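Local coordinates for protein AlkD2 (Streptococcus mutans, PDB 6M9M) that is of unknown function but binds inosine-5'-monophosphate and belongs to the HEAT-like repeat family of DNA glycosylases, at residues F44-Y47 / Q53-M56; K11-I16 / K21-R26; F60-L65 / I73-E78. All coordinates share one frame; numbering follows the deposited sequence.

Interaction 1. Residues F44-Y47 / Q53-M56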
loop_
_atom_site.group_PDB
_atom_site.type_symbol
_atom_site.label_atom_id
_atom_site.label_comp_id
_atom_site.label_asym_id
_atom_site.label_seq_id
_atom_site.Cartn_x
_atom_site.Cartn_y
_atom_site.Cartn_z
ATOM N N PHE A 44 8.190 16.257 4.811
ATOM C CA PHE A 44 6.995 16.956 5.275
ATOM C C PHE A 44 6.740 18.219 4.463
ATOM O O PHE A 44 5.587 18.540 4.149
ATOM C CB PHE A 44 7.084 17.273 6.764
ATOM C CG PHE A 44 6.907 16.071 7.655
ATOM C CD1 PHE A 44 5.756 15.320 7.611
ATOM C CD2 PHE A 44 7.892 15.705 8.551
ATOM C CE1 PHE A 44 5.589 14.226 8.427
ATOM C CE2 PHE A 44 7.724 14.613 9.381
ATOM C CZ PHE A 44 6.558 13.883 9.319
ATOM N N LEU A 45 7.799 18.952 4.114
ATOM C CA LEU A 45 7.599 20.161 3.321
ATOM C C LEU A 45 7.100 19.817 1.925
ATOM O O LEU A 45 6.173 20.456 1.413
ATOM C CB LEU A 45 8.883 20.984 3.252
ATOM C CG LEU A 45 8.706 22.370 2.625
ATOM C CD1 LEU A 45 7.776 23.261 3.442
ATOM C CD2 LEU A 45 10.085 23.013 2.451
ATOM N N ALA A 46 7.680 18.793 1.303
ATOM C CA ALA A 46 7.241 18.402 -0.030
ATOM C C ALA A 46 5.798 17.899 -0.020
ATOM O O ALA A 46 5.054 18.120 -0.981
ATOM C CB ALA A 46 8.183 17.347 -0.605
ATOM N N TYR A 47 5.386 17.210 1.050
ATOM C CA TYR A 47 4.032 16.670 1.113
ATOM C C TYR A 47 2.986 17.779 1.182
ATOM O O TYR A 47 1.826 17.542 0.833
ATOM C CB TYR A 47 3.884 15.632 2.256
ATOM C CG TYR A 47 2.526 14.960 2.152
ATOM C CD1 TYR A 47 2.256 14.086 1.105
ATOM C CD2 TYR A 47 1.496 15.271 3.027
ATOM C CE1 TYR A 47 1.004 13.540 0.935
ATOM C CE2 TYR A 47 0.242 14.701 2.869
ATOM C CZ TYR A 47 -0.004 13.862 1.806
ATOM O OH TYR A 47 -1.259 13.325 1.641
ATOM N N GLN A 53 2.407 15.404 -7.949
ATOM C CA GLN A 53 3.601 14.631 -8.251
ATOM C C GLN A 53 4.700 14.849 -7.215
ATOM O O GLN A 53 5.475 13.929 -6.935
ATOM C CB GLN A 53 4.107 14.970 -9.656
ATOM C CG GLN A 53 3.133 14.660 -10.796
ATOM C CD GLN A 53 2.259 15.838 -11.184
ATOM O OE1 GLN A 53 1.980 16.711 -10.364
ATOM N NE2 GLN A 53 1.803 15.857 -12.438
ATOM N N VAL A 54 4.784 16.050 -6.634
ATOM C CA VAL A 54 5.731 16.297 -5.548
ATOM C C VAL A 54 5.276 15.596 -4.271
ATOM O O VAL A 54 6.099 15.078 -3.510
ATOM C CB VAL A 54 5.952 17.809 -5.370
ATOM C CG1 VAL A 54 6.831 18.104 -4.166
ATOM C CG2 VAL A 54 6.592 18.390 -6.619
ATOM N N ARG A 55 3.959 15.516 -4.041
ATOM C CA ARG A 55 3.482 14.707 -2.928
ATOM C C ARG A 55 3.803 13.229 -3.132
ATOM O O ARG A 55 4.113 12.530 -2.166
ATOM C CB ARG A 55 1.987 14.920 -2.695
ATOM C CG ARG A 55 1.618 16.362 -2.395
ATOM C CD ARG A 55 0.336 16.474 -1.618
ATOM N NE ARG A 55 -0.824 15.862 -2.265
ATOM C CZ ARG A 55 -1.542 16.447 -3.217
ATOM N NH1 ARG A 55 -1.204 17.648 -3.675
ATOM N NH2 ARG A 55 -2.599 15.831 -3.720
ATOM N N MET A 56 3.747 12.738 -4.376
ATOM C CA MET A 56 4.182 11.369 -4.654
ATOM C C MET A 56 5.630 11.158 -4.232
ATOM O O MET A 56 5.950 10.191 -3.536
ATOM C CB MET A 56 4.008 11.051 -6.138
ATOM C CG MET A 56 2.568 10.902 -6.614
ATOM S SD MET A 56 2.386 10.820 -8.409
ATOM C CE MET A 56 3.467 9.458 -8.800
#

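Interaction 2. Residues K11-I16 / K21-R26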
loop_
_atom_site.group_PDB
_atom_site.type_symbol
_atom_site.label_atom_id
_atom_site.label_comp_id
_atom_site.label_asym_id
_atom_site.label_seq_id
_atom_site.Cartn_x
_atom_site.Cartn_y
_atom_site.Cartn_z
ATOM N N LYS A 11 8.696 22.233 -10.574
ATOM C CA LYS A 11 8.957 22.481 -11.987
ATOM C C LYS A 11 9.265 21.184 -12.721
ATOM O O LYS A 11 8.775 20.955 -13.834
ATOM C CB LYS A 11 10.118 23.458 -12.127
ATOM C CG LYS A 11 10.318 23.959 -13.541
ATOM C CD LYS A 11 11.426 25.001 -13.608
ATOM C CE LYS A 11 12.783 24.374 -13.896
ATOM N NZ LYS A 11 12.922 23.988 -15.329
ATOM N N ASP A 12 10.072 20.316 -12.110
ATOM C CA ASP A 12 10.488 19.089 -12.778
ATOM C C ASP A 12 9.315 18.122 -12.986
ATOM O O ASP A 12 9.269 17.410 -13.997
ATOM C CB ASP A 12 11.578 18.398 -11.951
ATOM C CG ASP A 12 12.889 19.177 -11.900
ATOM O OD1 ASP A 12 13.091 20.124 -12.697
ATOM O OD2 ASP A 12 13.746 18.809 -11.055
ATOM N N PHE A 13 8.366 18.057 -12.041
ATOM C CA PHE A 13 7.395 16.974 -12.028
ATOM C C PHE A 13 5.967 17.354 -12.417
ATOM O O PHE A 13 5.152 16.452 -12.652
ATOM C CB PHE A 13 7.296 16.355 -10.621
ATOM C CG PHE A 13 8.545 15.656 -10.131
ATOM C CD1 PHE A 13 9.505 15.179 -11.002
ATOM C CD2 PHE A 13 8.731 15.453 -8.772
ATOM C CE1 PHE A 13 10.634 14.527 -10.523
ATOM C CE2 PHE A 13 9.860 14.804 -8.289
ATOM C CZ PHE A 13 10.810 14.341 -9.170
ATOM N N SER A 14 5.614 18.636 -12.452
ATOM C CA SER A 14 4.194 18.980 -12.505
ATOM C C SER A 14 3.523 18.638 -13.832
ATOM O O SER A 14 2.284 18.622 -13.894
ATOM C CB SER A 14 3.976 20.458 -12.189
ATOM O OG SER A 14 4.423 21.270 -13.250
ATOM N N LEU A 15 4.286 18.385 -14.891
ATOM C CA LEU A 15 3.712 18.068 -16.195
ATOM C C LEU A 15 3.680 16.570 -16.493
ATOM O O LEU A 15 3.170 16.173 -17.546
ATOM C CB LEU A 15 4.463 18.810 -17.309
ATOM C CG LEU A 15 4.467 20.338 -17.241
ATOM C CD1 LEU A 15 5.278 20.939 -18.394
ATOM C CD2 LEU A 15 3.051 20.904 -17.253
ATOM N N ILE A 16 4.201 15.733 -15.594
ATOM C CA ILE A 16 4.172 14.287 -15.799
ATOM C C ILE A 16 2.738 13.808 -15.619
ATOM O O ILE A 16 2.128 14.023 -14.565
ATOM C CB ILE A 16 5.113 13.580 -14.816
ATOM C CG1 ILE A 16 6.555 14.060 -14.996
ATOM C CG2 ILE A 16 5.036 12.087 -15.015
ATOM C CD1 ILE A 16 7.468 13.644 -13.891
ATOM N N LYS A 21 7.933 6.315 -11.826
ATOM C CA LYS A 21 9.341 5.979 -11.635
ATOM C C LYS A 21 10.234 7.208 -11.500
ATOM O O LYS A 21 11.243 7.144 -10.793
ATOM C CB LYS A 21 9.814 5.053 -12.753
ATOM C CG LYS A 21 9.303 3.633 -12.576
ATOM C CD LYS A 21 9.477 2.794 -13.825
ATOM C CE LYS A 21 8.856 1.416 -13.636
ATOM N NZ LYS A 21 7.404 1.485 -13.271
ATOM N N GLU A 22 9.893 8.331 -12.136
ATOM C CA GLU A 22 10.749 9.508 -12.005
ATOM C C GLU A 22 10.736 10.037 -10.575
ATOM O O GLU A 22 11.789 10.356 -10.007
ATOM C CB GLU A 22 10.314 10.604 -12.973
ATOM C CG GLU A 22 10.387 10.220 -14.428
ATOM C CD GLU A 22 10.113 11.395 -15.343
ATOM O OE1 GLU A 22 10.528 12.522 -14.995
ATOM O OE2 GLU A 22 9.477 11.190 -16.394
ATOM N N GLU A 23 9.555 10.117 -9.966
ATOM C CA GLU A 23 9.462 10.576 -8.588
ATOM C C GLU A 23 10.147 9.597 -7.642
ATOM O O GLU A 23 10.860 10.010 -6.720
ATOM C CB GLU A 23 7.997 10.771 -8.205
ATOM C CG GLU A 23 7.286 11.876 -8.983
ATOM C CD GLU A 23 6.474 11.383 -10.179
ATOM O OE1 GLU A 23 6.763 10.289 -10.691
ATOM O OE2 GLU A 23 5.542 12.105 -10.604
ATOM N N GLU A 24 9.943 8.300 -7.863
ATOM C CA GLU A 24 10.568 7.279 -7.038
ATOM C C GLU A 24 12.084 7.377 -7.087
ATOM O O GLU A 24 12.751 7.337 -6.050
ATOM C CB GLU A 24 10.109 5.903 -7.525
ATOM C CG GLU A 24 10.610 4.767 -6.661
ATOM C CD GLU A 24 10.235 3.409 -7.205
ATOM O OE1 GLU A 24 10.073 3.286 -8.445
ATOM O OE2 GLU A 24 10.123 2.463 -6.396
ATOM N N GLN A 25 12.656 7.477 -8.289
ATOM C CA GLN A 25 14.111 7.501 -8.387
ATOM C C GLN A 25 14.696 8.754 -7.744
ATOM O O GLN A 25 15.739 8.685 -7.088
ATOM C CB GLN A 25 14.555 7.365 -9.842
ATOM C CG GLN A 25 16.068 7.272 -9.998
ATOM C CD GLN A 25 16.688 6.163 -9.151
ATOM O OE1 GLN A 25 16.380 4.982 -9.330
ATOM N NE2 GLN A 25 17.553 6.545 -8.214
ATOM N N ARG A 26 14.037 9.904 -7.899
ATOM C CA ARG A 26 14.532 11.110 -7.241
ATOM C C ARG A 26 14.483 10.959 -5.724
ATOM O O ARG A 26 15.435 11.325 -5.026
ATOM C CB ARG A 26 13.706 12.314 -7.688
ATOM C CG ARG A 26 14.337 13.656 -7.357
ATOM C CD ARG A 26 15.493 14.021 -8.313
ATOM N NE ARG A 26 15.806 15.436 -8.179
ATOM C CZ ARG A 26 15.252 16.407 -8.897
ATOM N NH1 ARG A 26 14.371 16.128 -9.848
ATOM N NH2 ARG A 26 15.606 17.665 -8.674
#

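Interaction 3. Residues F60-L65 / I73-E78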
loop_
_atom_site.group_PDB
_atom_site.type_symbol
_atom_site.label_atom_id
_atom_site.label_comp_id
_atom_site.label_asym_id
_atom_site.label_seq_id
_atom_site.Cartn_x
_atom_site.Cartn_y
_atom_site.Cartn_z
ATOM N N PHE A 60 7.104 8.554 -1.311
ATOM C CA PHE A 60 8.226 7.627 -1.450
ATOM C C PHE A 60 9.259 7.869 -0.346
ATOM O O PHE A 60 9.788 6.919 0.243
ATOM C CB PHE A 60 8.881 7.711 -2.841
ATOM C CG PHE A 60 8.110 7.010 -3.938
ATOM C CD1 PHE A 60 7.914 5.639 -3.892
ATOM C CD2 PHE A 60 7.618 7.710 -5.028
ATOM C CE1 PHE A 60 7.213 4.987 -4.905
ATOM C CE2 PHE A 60 6.928 7.059 -6.041
ATOM C CZ PHE A 60 6.730 5.696 -5.981
ATOM N N LEU A 61 9.589 9.138 -0.069
ATOM C CA LEU A 61 10.504 9.433 1.033
ATOM C C LEU A 61 9.986 8.897 2.364
ATOM O O LEU A 61 10.738 8.296 3.136
ATOM C CB LEU A 61 10.775 10.930 1.143
ATOM C CG LEU A 61 11.664 11.600 0.099
ATOM C CD1 LEU A 61 11.775 13.088 0.457
ATOM C CD2 LEU A 61 13.028 10.952 0.049
ATOM N N PHE A 62 8.698 9.108 2.656
ATOM C CA PHE A 62 8.138 8.577 3.889
ATOM C C PHE A 62 8.368 7.066 3.971
ATOM O O PHE A 62 8.743 6.542 5.020
ATOM C CB PHE A 62 6.632 8.859 4.000
ATOM C CG PHE A 62 6.253 10.314 4.216
ATOM C CD1 PHE A 62 7.032 11.194 4.978
ATOM C CD2 PHE A 62 5.062 10.796 3.684
ATOM C CE1 PHE A 62 6.614 12.524 5.180
ATOM C CE2 PHE A 62 4.666 12.102 3.869
ATOM C CZ PHE A 62 5.438 12.971 4.609
ATOM N N GLY A 63 8.125 6.345 2.868
ATOM C CA GLY A 63 8.399 4.920 2.855
ATOM C C GLY A 63 9.824 4.583 3.246
ATOM O O GLY A 63 10.074 3.683 4.057
ATOM N N TYR A 64 10.794 5.298 2.664
ATOM C CA TYR A 64 12.190 5.032 3.001
ATOM C C TYR A 64 12.511 5.375 4.456
ATOM O O TYR A 64 13.419 4.779 5.045
ATOM C CB TYR A 64 13.127 5.797 2.058
ATOM C CG TYR A 64 12.893 5.511 0.592
ATOM C CD1 TYR A 64 12.647 4.230 0.134
ATOM C CD2 TYR A 64 12.863 6.546 -0.327
ATOM C CE1 TYR A 64 12.372 3.994 -1.212
ATOM C CE2 TYR A 64 12.625 6.323 -1.658
ATOM C CZ TYR A 64 12.376 5.059 -2.108
ATOM O OH TYR A 64 12.116 4.885 -3.447
ATOM N N LEU A 65 11.795 6.339 5.031
ATOM C CA LEU A 65 12.017 6.856 6.374
ATOM C C LEU A 65 11.164 6.174 7.437
ATOM O O LEU A 65 11.245 6.547 8.620
ATOM C CB LEU A 65 11.661 8.341 6.391
ATOM C CG LEU A 65 12.546 9.296 5.604
ATOM C CD1 LEU A 65 11.771 10.598 5.431
ATOM C CD2 LEU A 65 13.883 9.520 6.300
ATOM N N ILE A 73 3.128 6.689 11.300
ATOM C CA ILE A 73 1.810 7.167 11.724
ATOM C C ILE A 73 1.288 8.229 10.762
ATOM O O ILE A 73 0.100 8.251 10.429
ATOM C CB ILE A 73 1.866 7.694 13.172
ATOM C CG1 ILE A 73 2.030 6.544 14.172
ATOM C CG2 ILE A 73 0.644 8.545 13.499
ATOM C CD1 ILE A 73 2.401 6.995 15.583
ATOM N N PHE A 74 2.150 9.144 10.317
ATOM C CA PHE A 74 1.705 10.157 9.360
ATOM C C PHE A 74 1.234 9.518 8.052
ATOM O O PHE A 74 0.219 9.934 7.478
ATOM C CB PHE A 74 2.822 11.161 9.128
ATOM C CG PHE A 74 2.411 12.389 8.369
ATOM C CD1 PHE A 74 1.900 13.485 9.029
ATOM C CD2 PHE A 74 2.551 12.451 6.998
ATOM C CE1 PHE A 74 1.531 14.632 8.338
ATOM C CE2 PHE A 74 2.186 13.603 6.300
ATOM C CZ PHE A 74 1.680 14.690 6.976
ATOM N N MET A 75 1.936 8.481 7.585
ATOM C CA MET A 75 1.469 7.727 6.426
ATOM C C MET A 75 0.093 7.120 6.684
ATOM O O MET A 75 -0.828 7.237 5.862
ATOM C CB MET A 75 2.466 6.613 6.102
ATOM C CG MET A 75 3.806 7.047 5.540
ATOM S SD MET A 75 5.063 5.753 5.558
ATOM C CE MET A 75 4.231 4.416 4.716
ATOM N N ARG A 76 -0.050 6.448 7.825
ATOM C CA ARG A 76 -1.273 5.721 8.157
ATOM C C ARG A 76 -2.470 6.647 8.249
ATOM O O ARG A 76 -3.553 6.325 7.752
ATOM C CB ARG A 76 -1.074 5.006 9.497
ATOM C CG ARG A 76 -2.196 4.059 9.905
ATOM C CD ARG A 76 -2.016 3.547 11.331
ATOM N NE ARG A 76 -2.205 4.639 12.268
ATOM C CZ ARG A 76 -1.730 4.698 13.505
ATOM N NH1 ARG A 76 -1.013 3.706 13.997
ATOM N NH2 ARG A 76 -1.975 5.769 14.235
ATOM N N ASP A 77 -2.296 7.802 8.889
ATOM C CA ASP A 77 -3.427 8.622 9.280
ATOM C C ASP A 77 -3.595 9.900 8.475
ATOM O O ASP A 77 -4.697 10.443 8.455
ATOM C CB ASP A 77 -3.302 9.014 10.758
ATOM C CG ASP A 77 -3.497 7.852 11.702
ATOM O OD1 ASP A 77 -3.945 6.767 11.260
ATOM O OD2 ASP A 77 -3.176 8.033 12.889
ATOM N N GLU A 78 -2.535 10.430 7.869
ATOM C CA GLU A 78 -2.607 11.688 7.143
ATOM C C GLU A 78 -2.458 11.524 5.638
ATOM O O GLU A 78 -3.282 12.047 4.899
ATOM C CB GLU A 78 -1.603 12.715 7.674
ATOM C CG GLU A 78 -1.633 12.895 9.176
ATOM C CD GLU A 78 -2.969 13.361 9.732
ATOM O OE1 GLU A 78 -3.820 13.867 8.971
ATOM O OE2 GLU A 78 -3.150 13.235 10.956
#

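Interaction 1. Residues F44-Y47 / Q53-M56
Two successive helices of the HEAT-like repeat fold, 36-47 and 52-65, meet at a short turn, and there Tyr47 and Ala46 at the end of the first pack on Arg55 and Val54 near the start of the second. The CA atoms of Tyr47 and Arg55 are 4.5 Å apart. No hydrogen bond joins the two segments; side-chain carbons pack on carbons and on the carbonyl oxygens of Ala46 and Tyr47. The closest approach is Arg55 CD to Tyr47 O, at 3.1 Å. The same CD lies over one face of the Tyr47 ring, 4.2 Å from the centroid and shifted toward the rim, which makes a CH-pi contact. Arg55 CB lies 3.9 Å from Tyr47 CD1. With CG anti to the backbone N (chi1 -172°), the Tyr47 ring is carried toward Arg55 although the first bond of the side chain does not point there. The guanidinium plane stands at 85° to the ring, with Tyr47 CE1 at its edge. The bend at chi3 carries the charged end past the ring to Asp82, which forms a salt bridge with NE; the same Asp82 OD2 has a weak hydrogen bond with Tyr47 OH. Arg55 NH1 bonds to Ser49 O in the turn, so one side chain ties the turn to the loop before helix 85-102. Trp85 and Arg86 of the nucleotide site begin that helix, but the side chain of Arg55 is about 13 Å from the bound inosinic acid. Next to Arg55, Val54 turns CG1 to Ala46, 3.9 Å from Ala46 CB and 3.6 Å from Ala46 O.

Interaction 2. Residues K11-I16 / K21-R26
Phe13 and Arg26 carry this contact of the HEAT-like repeat fold, between the end of helix 2-13 with the turn that follows it, and helix 21-32. Arg26 can be followed outward. Its CB lies at the edge of the Phe13 ring, in the ring plane, 3.8 Å from Phe13 CZ. CG stays beside the same Phe13 CZ at 4.0 Å. The chain then bends at chi2 (77°) and runs on toward Asp12. NE has a weak hydrogen bond with the hydroxyl of Tyr5. At the tip, NH1 and NH2 both grip a single oxygen, Asp12 OD2, in a salt bridge. The bond from Arg26 NH1 to Asp12 OD2 is 3.0 Å and the straighter of the two, at 156°. The oxygen lies in the guanidinium plane. NH1 comes from the anti side, 23° out of the carboxylate plane, and NH2 nearly in line with the C-O bond. Glu23 covers one face of Phe13 with its aliphatic CG, a CH-pi contact 4.0 Å from the ring centroid. A type I turn from Phe13 to Ile16 leads to His18 and Gly19 of the inosinic acid pocket. From there Ile16 CD1 reaches helix 21-32, 3.4 Å from Glu22 OE1.

Interaction 3. Residues F60-L65 / I73-E78
Phe74 and Met75 of helix 69-79 make this contact with Phe62 and Gly63 of helix 52-65, in the buried interior of the HEAT-like repeat fold. The axes of the two short segments pass 10.5 Å apart at 134°, an oblique crossing, more antiparallel than parallel. Phe74 comes first. Its chi1 of -169°, with CG anti to the backbone N, sets the ring against Phe62, edge toward face, in an offset edge-to-face pair. The centroids are 5.3 Å apart and the planes 63° apart. The closest atoms are Phe74 CE2 and Phe62 CZ, at 3.7 Å. Met75 follows and packs nearer the backbone of the same phenylalanine: its CG is 3.7 Å from Phe62 CB. The sulfur goes on to the backbone, with Met75 SD 3.8 Å from Phe62 O and 4.1 Å from Gly63 N. Arg76 and Asp77 pair with each other. Arg76 holds the carboxylate side-on, NE to OD1 and NH2 to OD2, and its NH1 has a further salt bridge to Glu113 of helix 108-115. Glu78 CB covers the centre of one face of the Phe74 ring, 3.7 Å above the plane. Around the pair, Ala43 of helix 36-47 touches Phe62, and Ala94 of helix 85-102 touches Met75, so the contact sits where four consecutive helices pack together.

The interactions come in series along the chain: interaction 2, then interaction 1, then interaction 3. Interactions 1 and 3 share helix 52-65, and their centres are about 11 Å apart. The ring of Phe44 joins them by meeting both Phe62 and Phe74. Interaction 2 is also about 11 Å from interaction 1 by centre, tied by Gln53 NE2, which bonds to Ile16 O at 2.8 Å. Interactions 2 and 3 lie about 18 Å apart by centre, yet Glu24 still packs on Phe60 and Tyr64. Helix 52-65 thus connects all three contacts, in the N-terminal part of the helical array. The nucleotide pocket lies near interaction 2 and is completed by residues that begin helix 85-102.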